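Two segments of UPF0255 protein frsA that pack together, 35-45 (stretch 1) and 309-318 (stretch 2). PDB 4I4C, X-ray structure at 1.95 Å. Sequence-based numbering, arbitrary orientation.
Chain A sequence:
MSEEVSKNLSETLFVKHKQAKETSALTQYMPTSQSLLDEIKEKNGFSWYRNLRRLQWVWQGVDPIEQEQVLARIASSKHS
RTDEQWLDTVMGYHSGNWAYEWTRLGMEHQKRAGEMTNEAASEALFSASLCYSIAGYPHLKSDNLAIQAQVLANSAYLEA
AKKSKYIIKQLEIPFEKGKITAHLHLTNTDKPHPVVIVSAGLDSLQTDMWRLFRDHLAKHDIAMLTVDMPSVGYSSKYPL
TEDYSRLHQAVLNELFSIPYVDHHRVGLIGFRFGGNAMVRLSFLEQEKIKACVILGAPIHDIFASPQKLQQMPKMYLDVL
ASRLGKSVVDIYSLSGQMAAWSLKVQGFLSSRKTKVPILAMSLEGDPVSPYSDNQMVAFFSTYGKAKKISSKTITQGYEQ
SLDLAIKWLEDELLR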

ATOM      1  N   SER A  35      20.188  13.796  15.682  1.00 25.35           N
ATOM      2  CA  SER A  35      21.509  14.035  15.101  1.00 24.82           C
ATOM      3  C   SER A  35      21.771  13.105  13.918  1.00 24.48           C
ATOM      4  O   SER A  35      22.342  13.523  12.907  1.00 23.57           O
ATOM      5  CB  SER A  35      22.607  13.903  16.153  1.00 24.07           C
ATOM      6  OG  SER A  35      23.878  13.821  15.528  1.00 41.18           O
ATOM      7  N   LEU A  36      21.351  11.849  14.039  1.00 19.64           N
ATOM      8  CA  LEU A  36      21.435  10.902  12.917  1.00 21.34           C
ATOM      9  C   LEU A  36      20.571  11.304  11.699  1.00 23.36           C
ATOM     10  O   LEU A  36      21.010  11.189  10.548  1.00 17.44           O
ATOM     11  CB  LEU A  36      21.112   9.480  13.384  1.00 32.36           C
ATOM     12  CG  LEU A  36      21.117   8.392  12.312  1.00 35.50           C
ATOM     13  CD1 LEU A  36      22.371   8.480  11.459  1.00 32.10           C
ATOM     14  CD2 LEU A  36      21.004   7.027  12.962  1.00 44.34           C
ATOM     15  N   LEU A  37      19.352  11.775  11.961  1.00 19.73           N
ATOM     16  CA  LEU A  37      18.476  12.304  10.919  1.00 23.40           C
ATOM     17  C   LEU A  37      19.121  13.464  10.156  1.00 20.56           C
ATOM     18  O   LEU A  37      19.010  13.554   8.930  1.00 15.71           O
ATOM     19  CB  LEU A  37      17.140  12.749  11.523  1.00 16.00           C
ATOM     20  CG  LEU A  37      16.249  11.592  11.994  1.00 19.13           C
ATOM     21  CD1 LEU A  37      14.924  12.108  12.508  1.00 18.29           C
ATOM     22  CD2 LEU A  37      16.026  10.581  10.852  1.00 16.76           C
ATOM     23  N   ASP A  38      19.797  14.350  10.882  1.00 17.98           N
ATOM     24  CA  ASP A  38      20.493  15.463  10.244  1.00 24.99           C
ATOM     25  C   ASP A  38      21.605  14.949   9.322  1.00 26.55           C
ATOM     26  O   ASP A  38      21.741  15.423   8.196  1.00 23.77           O
ATOM     27  CB  ASP A  38      21.030  16.450  11.288  1.00 28.63           C
ATOM     28  CG  ASP A  38      19.932  17.034  12.155  1.00 38.95           C
ATOM     29  OD1 ASP A  38      18.795  17.206  11.657  1.00 43.30           O
ATOM     30  OD2 ASP A  38      20.210  17.314  13.341  1.00 43.47           O
ATOM     31  N   GLU A  39      22.383  13.975   9.796  1.00 22.14           N
ATOM     32  CA  GLU A  39      23.374  13.288   8.950  1.00 24.22           C
ATOM     33  C   GLU A  39      22.770  12.765   7.634  1.00 27.97           C
ATOM     34  O   GLU A  39      23.283  13.035   6.543  1.00 26.61           O
ATOM     35  CB  GLU A  39      23.991  12.100   9.694  1.00 29.09           C
ATOM     36  CG  GLU A  39      25.176  12.418  10.575  1.00 28.02           C
ATOM     37  CD  GLU A  39      26.345  12.997   9.804  1.00 35.10           C
ATOM     38  OE1 GLU A  39      26.978  12.270   9.004  1.00 33.85           O
ATOM     39  OE2 GLU A  39      26.629  14.193  10.008  1.00 29.48           O
ATOM     40  N   ILE A  40      21.681  12.008   7.758  1.00 18.51           N
ATOM     41  CA  ILE A  40      20.973  11.437   6.620  1.00 20.64           C
ATOM     42  C   ILE A  40      20.536  12.519   5.625  1.00 21.93           C
ATOM     43  O   ILE A  40      20.822  12.418   4.422  1.00 17.77           O
ATOM     44  CB  ILE A  40      19.737  10.631   7.108  1.00 19.81           C
ATOM     45  CG1 ILE A  40      20.182   9.408   7.921  1.00 22.74           C
ATOM     46  CG2 ILE A  40      18.836  10.235   5.928  1.00 16.96           C
ATOM     47  CD1 ILE A  40      19.052   8.783   8.750  1.00 22.17           C
ATOM     48  N   LYS A  41      19.857  13.549   6.139  1.00 18.75           N
ATOM     49  CA  LYS A  41      19.376  14.664   5.323  1.00 21.23           C
ATOM     50  C   LYS A  41      20.515  15.391   4.617  1.00 19.00           C
ATOM     51  O   LYS A  41      20.426  15.691   3.437  1.00 15.60           O
ATOM     52  CB  LYS A  41      18.561  15.656   6.160  1.00 30.52           C
ATOM     53  CG  LYS A  41      18.227  16.963   5.423  1.00 36.17           C
ATOM     54  CD  LYS A  41      17.174  17.813   6.150  1.00 38.49           C
ATOM     55  CE  LYS A  41      17.735  18.513   7.385  1.00 43.73           C
ATOM     56  NZ  LYS A  41      18.855  19.444   7.068  1.00 49.36           N
ATOM     57  N   GLU A  42      21.591  15.670   5.341  1.00 22.86           N
ATOM     58  CA  GLU A  42      22.783  16.249   4.724  1.00 29.48           C
ATOM     59  C   GLU A  42      23.395  15.357   3.634  1.00 30.03           C
ATOM     60  O   GLU A  42      23.822  15.847   2.585  1.00 23.68           O
ATOM     61  CB  GLU A  42      23.847  16.525   5.778  1.00 35.37           C
ATOM     62  CG  GLU A  42      23.672  17.828   6.513  1.00 43.37           C
ATOM     63  CD  GLU A  42      24.962  18.602   6.556  1.00 39.70           C
ATOM     64  OE1 GLU A  42      25.283  19.260   5.543  1.00 37.03           O
ATOM     65  OE2 GLU A  42      25.666  18.523   7.584  1.00 40.43           O
ATOM     66  N   LYS A  43      23.465  14.051   3.884  1.00 21.33           N
ATOM     67  CA  LYS A  43      24.088  13.165   2.901  1.00 25.52           C
ATOM     68  C   LYS A  43      23.229  12.976   1.640  1.00 25.40           C
ATOM     69  O   LYS A  43      23.754  13.031   0.523  1.00 24.23           O
ATOM     70  CB  LYS A  43      24.548  11.825   3.519  1.00 22.09           C
ATOM     71  CG  LYS A  43      25.787  11.977   4.424  1.00 28.04           C
ATOM     72  CD  LYS A  43      26.343  10.655   4.967  1.00 26.69           C
ATOM     73  CE  LYS A  43      25.478  10.087   6.072  1.00 26.91           C
ATOM     74  NZ  LYS A  43      26.071   8.857   6.708  1.00 23.38           N
ATOM     75  N   ASN A  44      21.918  12.788   1.797  1.00 18.59           N
ATOM     76  CA  ASN A  44      21.080  12.575   0.615  1.00 17.94           C
ATOM     77  C   ASN A  44      20.643  13.852  -0.144  1.00 27.81           C
ATOM     78  O   ASN A  44      20.431  13.815  -1.354  1.00 22.92           O
ATOM     79  CB  ASN A  44      19.922  11.590   0.887  1.00 23.86           C
ATOM     80  CG  ASN A  44      18.859  12.151   1.810  1.00 34.58           C
ATOM     81  OD1 ASN A  44      18.430  13.298   1.667  1.00 28.37           O
ATOM     82  ND2 ASN A  44      18.408  11.326   2.759  1.00 32.38           N
ATOM     83  N   GLY A  45      20.542  14.972   0.565  1.00 25.12           N
ATOM     84  CA  GLY A  45      20.220  16.249  -0.046  1.00 28.75           C
ATOM     85  C   GLY A  45      18.900  16.320  -0.796  1.00 22.75           C
ATOM     86  O   GLY A  45      18.710  17.216  -1.618  1.00 22.48           O
ATOM     87  N   LEU A 309      18.917   0.305   7.479  1.00 23.29           N
ATOM     88  CA  LEU A 309      17.710   0.878   8.071  1.00 23.92           C
ATOM     89  C   LEU A 309      17.999   2.238   8.704  1.00 21.15           C
ATOM     90  O   LEU A 309      17.184   3.164   8.617  1.00 26.78           O
ATOM     91  CB  LEU A 309      17.102  -0.092   9.094  1.00 28.13           C
ATOM     92  CG  LEU A 309      16.560  -1.380   8.459  1.00 22.57           C
ATOM     93  CD1 LEU A 309      16.264  -2.441   9.503  1.00 24.15           C
ATOM     94  CD2 LEU A 309      15.312  -1.069   7.651  1.00 16.42           C
ATOM     95  N   GLN A 310      19.175   2.356   9.312  1.00 23.57           N
ATOM     96  CA  GLN A 310      19.601   3.588   9.967  1.00 30.19           C
ATOM     97  C   GLN A 310      19.947   4.711   8.981  1.00 32.30           C
ATOM     98  O   GLN A 310      20.177   5.850   9.385  1.00 40.28           O
ATOM     99  CB  GLN A 310      20.805   3.298  10.858  1.00 25.29           C
ATOM    100  CG  GLN A 310      20.493   2.387  12.031  1.00 26.57           C
ATOM    101  CD  GLN A 310      21.748   1.949  12.761  1.00 36.92           C
ATOM    102  OE1 GLN A 310      22.760   2.648  12.729  1.00 32.15           O
ATOM    103  NE2 GLN A 310      21.691   0.780  13.418  1.00 33.41           N
ATOM    104  N   GLN A 311      19.993   4.384   7.693  1.00 29.51           N
ATOM    105  CA  GLN A 311      20.397   5.348   6.676  1.00 31.18           C
ATOM    106  C   GLN A 311      19.248   5.736   5.746  1.00 25.51           C
ATOM    107  O   GLN A 311      19.433   6.524   4.832  1.00 28.29           O
ATOM    108  CB  GLN A 311      21.595   4.817   5.876  1.00 32.32           C
ATOM    109  CG  GLN A 311      22.890   4.809   6.672  1.00 43.51           C
ATOM    110  CD  GLN A 311      23.106   6.109   7.443  1.00 55.64           C
ATOM    111  OE1 GLN A 311      23.252   7.183   6.854  1.00 63.80           O
ATOM    112  NE2 GLN A 311      23.115   6.015   8.769  1.00 53.72           N
ATOM    113  N   MET A 312      18.071   5.164   5.999  1.00 23.13           N
ATOM    114  CA  MET A 312      16.838   5.469   5.277  1.00 26.58           C
ATOM    115  C   MET A 312      16.344   6.903   5.477  1.00 16.59           C
ATOM    116  O   MET A 312      16.498   7.460   6.559  1.00 16.42           O
ATOM    117  CB  MET A 312      15.731   4.542   5.764  1.00 31.21           C
ATOM    118  CG  MET A 312      15.891   3.124   5.332  1.00 38.75           C
ATOM    119  SD  MET A 312      14.336   2.300   5.615  1.00 33.66           S
ATOM    120  CE  MET A 312      14.136   2.517   7.391  1.00 34.47           C
ATOM    121  N   PRO A 313      15.709   7.485   4.437  1.00 16.42           N
ATOM    122  CA  PRO A 313      15.111   8.816   4.580  1.00 24.61           C
ATOM    123  C   PRO A 313      14.127   8.873   5.750  1.00 27.12           C
ATOM    124  O   PRO A 313      13.535   7.858   6.108  1.00 26.93           O
ATOM    125  CB  PRO A 313      14.393   9.022   3.239  1.00 17.82           C
ATOM    126  CG  PRO A 313      15.235   8.241   2.271  1.00 29.38           C
ATOM    127  CD  PRO A 313      15.631   6.995   3.045  1.00 12.31           C
ATOM    128  N   LYS A 314      13.968  10.052   6.339  1.00 26.40           N
ATOM    129  CA  LYS A 314      13.124  10.212   7.514  1.00 20.13           C
ATOM    130  C   LYS A 314      11.686   9.741   7.306  1.00 12.15           C
ATOM    131  O   LYS A 314      11.048   9.266   8.246  1.00 14.96           O
ATOM    132  CB  LYS A 314      13.126  11.676   7.962  1.00 17.81           C
ATOM    133  CG  LYS A 314      12.326  11.911   9.216  1.00 21.94           C
ATOM    134  CD  LYS A 314      12.333  13.384   9.654  1.00 23.75           C
ATOM    135  CE  LYS A 314      11.497  13.523  10.927  1.00 17.36           C
ATOM    136  NZ  LYS A 314      11.487  14.940  11.392  1.00 35.89           N
ATOM    137  N   MET A 315      11.166   9.874   6.083  1.00 17.66           N
ATOM    138  CA  MET A 315       9.776   9.465   5.825  1.00 21.52           C
ATOM    139  C   MET A 315       9.535   7.992   6.141  1.00 17.13           C
ATOM    140  O   MET A 315       8.494   7.637   6.682  1.00 15.77           O
ATOM    141  CB  MET A 315       9.339   9.737   4.384  1.00 10.87           C
ATOM    142  CG  MET A 315       7.811   9.749   4.247  1.00 11.36           C
ATOM    143  SD  MET A 315       7.106   9.269   2.656  1.00 17.14           S
ATOM    144  CE  MET A 315       7.292   7.485   2.718  1.00 17.49           C
ATOM    145  N   TYR A 316      10.504   7.145   5.820  1.00 12.39           N
ATOM    146  CA  TYR A 316      10.364   5.704   6.100  1.00 19.68           C
ATOM    147  C   TYR A 316      10.413   5.404   7.595  1.00 21.34           C
ATOM    148  O   TYR A 316       9.610   4.613   8.113  1.00 16.38           O
ATOM    149  CB  TYR A 316      11.395   4.864   5.315  1.00 11.59           C
ATOM    150  CG  TYR A 316      11.216   4.993   3.805  1.00 22.21           C
ATOM    151  CD1 TYR A 316      10.278   4.212   3.127  1.00 23.09           C
ATOM    152  CD2 TYR A 316      11.960   5.914   3.061  1.00 26.06           C
ATOM    153  CE1 TYR A 316      10.092   4.333   1.756  1.00 27.74           C
ATOM    154  CE2 TYR A 316      11.782   6.038   1.676  1.00 27.00           C
ATOM    155  CZ  TYR A 316      10.843   5.241   1.036  1.00 30.99           C
ATOM    156  OH  TYR A 316      10.642   5.343  -0.325  1.00 38.40           O
ATOM    157  N   LEU A 317      11.354   6.034   8.286  1.00 21.55           N
ATOM    158  CA  LEU A 317      11.460   5.878   9.728  1.00 16.22           C
ATOM    159  C   LEU A 317      10.205   6.434  10.427  1.00 21.95           C
ATOM    160  O   LEU A 317       9.742   5.858  11.409  1.00 19.60           O
ATOM    161  CB  LEU A 317      12.740   6.545  10.235  1.00 22.85           C
ATOM    162  CG  LEU A 317      14.032   5.880   9.733  1.00 21.59           C
ATOM    163  CD1 LEU A 317      15.249   6.772   9.999  1.00 22.46           C
ATOM    164  CD2 LEU A 317      14.217   4.515  10.393  1.00 16.89           C
ATOM    165  N   ASP A 318       9.640   7.524   9.898  1.00 12.83           N
ATOM    166  CA  ASP A 318       8.405   8.090  10.457  1.00 12.96           C
ATOM    167  C   ASP A 318       7.237   7.108  10.290  1.00 18.48           C
ATOM    168  O   ASP A 318       6.472   6.861  11.228  1.00 20.20           O
ATOM    169  CB  ASP A 318       8.036   9.431   9.796  1.00 12.64           C
ATOM    170  CG  ASP A 318       8.961  10.607  10.192  1.00 23.59           C
ATOM    171  OD1 ASP A 318       9.822  10.492  11.101  1.00 18.48           O
ATOM    172  OD2 ASP A 318       8.787  11.689   9.585  1.00 23.71           O
TER
HETATM  173  O   HOH W   1      18.887   8.402   2.722  1.00 27.38           O

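Residues 35-44 form the end of a helix. The second stretch crosses it with a type I turn, Leu309 to Met312, and then enters a new helix at Lys314, with Pro313 at the N-cap position. The two helix axes come no closer than 11.6 Å, and their directions differ by 142°. Most of the covered surface on the second stretch belongs to the turn and Pro313; Lys314 and Leu317 of the second helix supply the rest. The nearest CA pair listed for the backbone register is Ile40 with Gln311, at 6.1 Å. The two stretches bury 414 Å² between them, both sides summed.

Apolar contacts come first. Leu36, Leu37 and Ile40 all direct their CA-to-CB bonds toward the second stretch, as the spacing of a helix allows for positions three and four residues apart. Leu37 CD2 lies 4.0 Å from Leu317 CD1. Ile40 CD1 reaches the same methyl, Leu317 CD1, at 4.5 Å, so one leucine of the second helix meets two residues of the first. Leu37 also packs against the aliphatic part of Lys314, with Leu37 CD1 4.0 Å from Lys314 CE. The lysine chain is fully extended, all four chi angles being t, and its NZ is hydrogen-bonded elsewhere in the structure. Ile40 CG2 sits 4.2 Å from Pro313 CA.

Two side chains of the helix, Ile40 and Leu36, pack on backbone carbonyls. Ile40 is buried and is the most heavily covered residue of the contact. Its CD1 is 3.2 Å from Gln310 O, a tight approach, and 3.6 Å from Met312 O. A methyl group offers these oxygens no conventional hydrogen bond. Met312 O is buried here and has no polar partner anywhere in the model. Its own side chain starts away from the helix, so Met312 meets Ile40 through its backbone. Leu36 CD2 also lies near Gln310 O, at 3.9 Å.

Direct polar contact is slight. Gln311 starts sideways, but the end of its side chain comes nearer the helix. Lys43 NZ donates a hydrogen bond to Gln311 OE1 at 3.3 Å. It is weak, and it is the only direct hydrogen bond between the stretches. Both residues are exposed, so this bond lies at the solvent-facing side of the contact. The amide also has apolar neighbours: Gln311 NE2 is 3.7 Å from Leu36 CD1, and Gln311 OE1 is 3.9 Å from Ile40 CG1. The Gln311 amide thus lies between the ends of two side chains, with OE1 near Lys43 NZ and NE2 near Leu36 CD1.

A water makes the remaining polar link. Water 1 accepts a hydrogen bond from Asn44 ND2 at 3.0 Å and donates one to Gln311 O at 2.9 Å. It joins the last helical residue of the first stretch to the backbone of the second. Asn44 ND2 also lies 3.1 Å from Ile40 O, but the angle is too poor for a hydrogen bond.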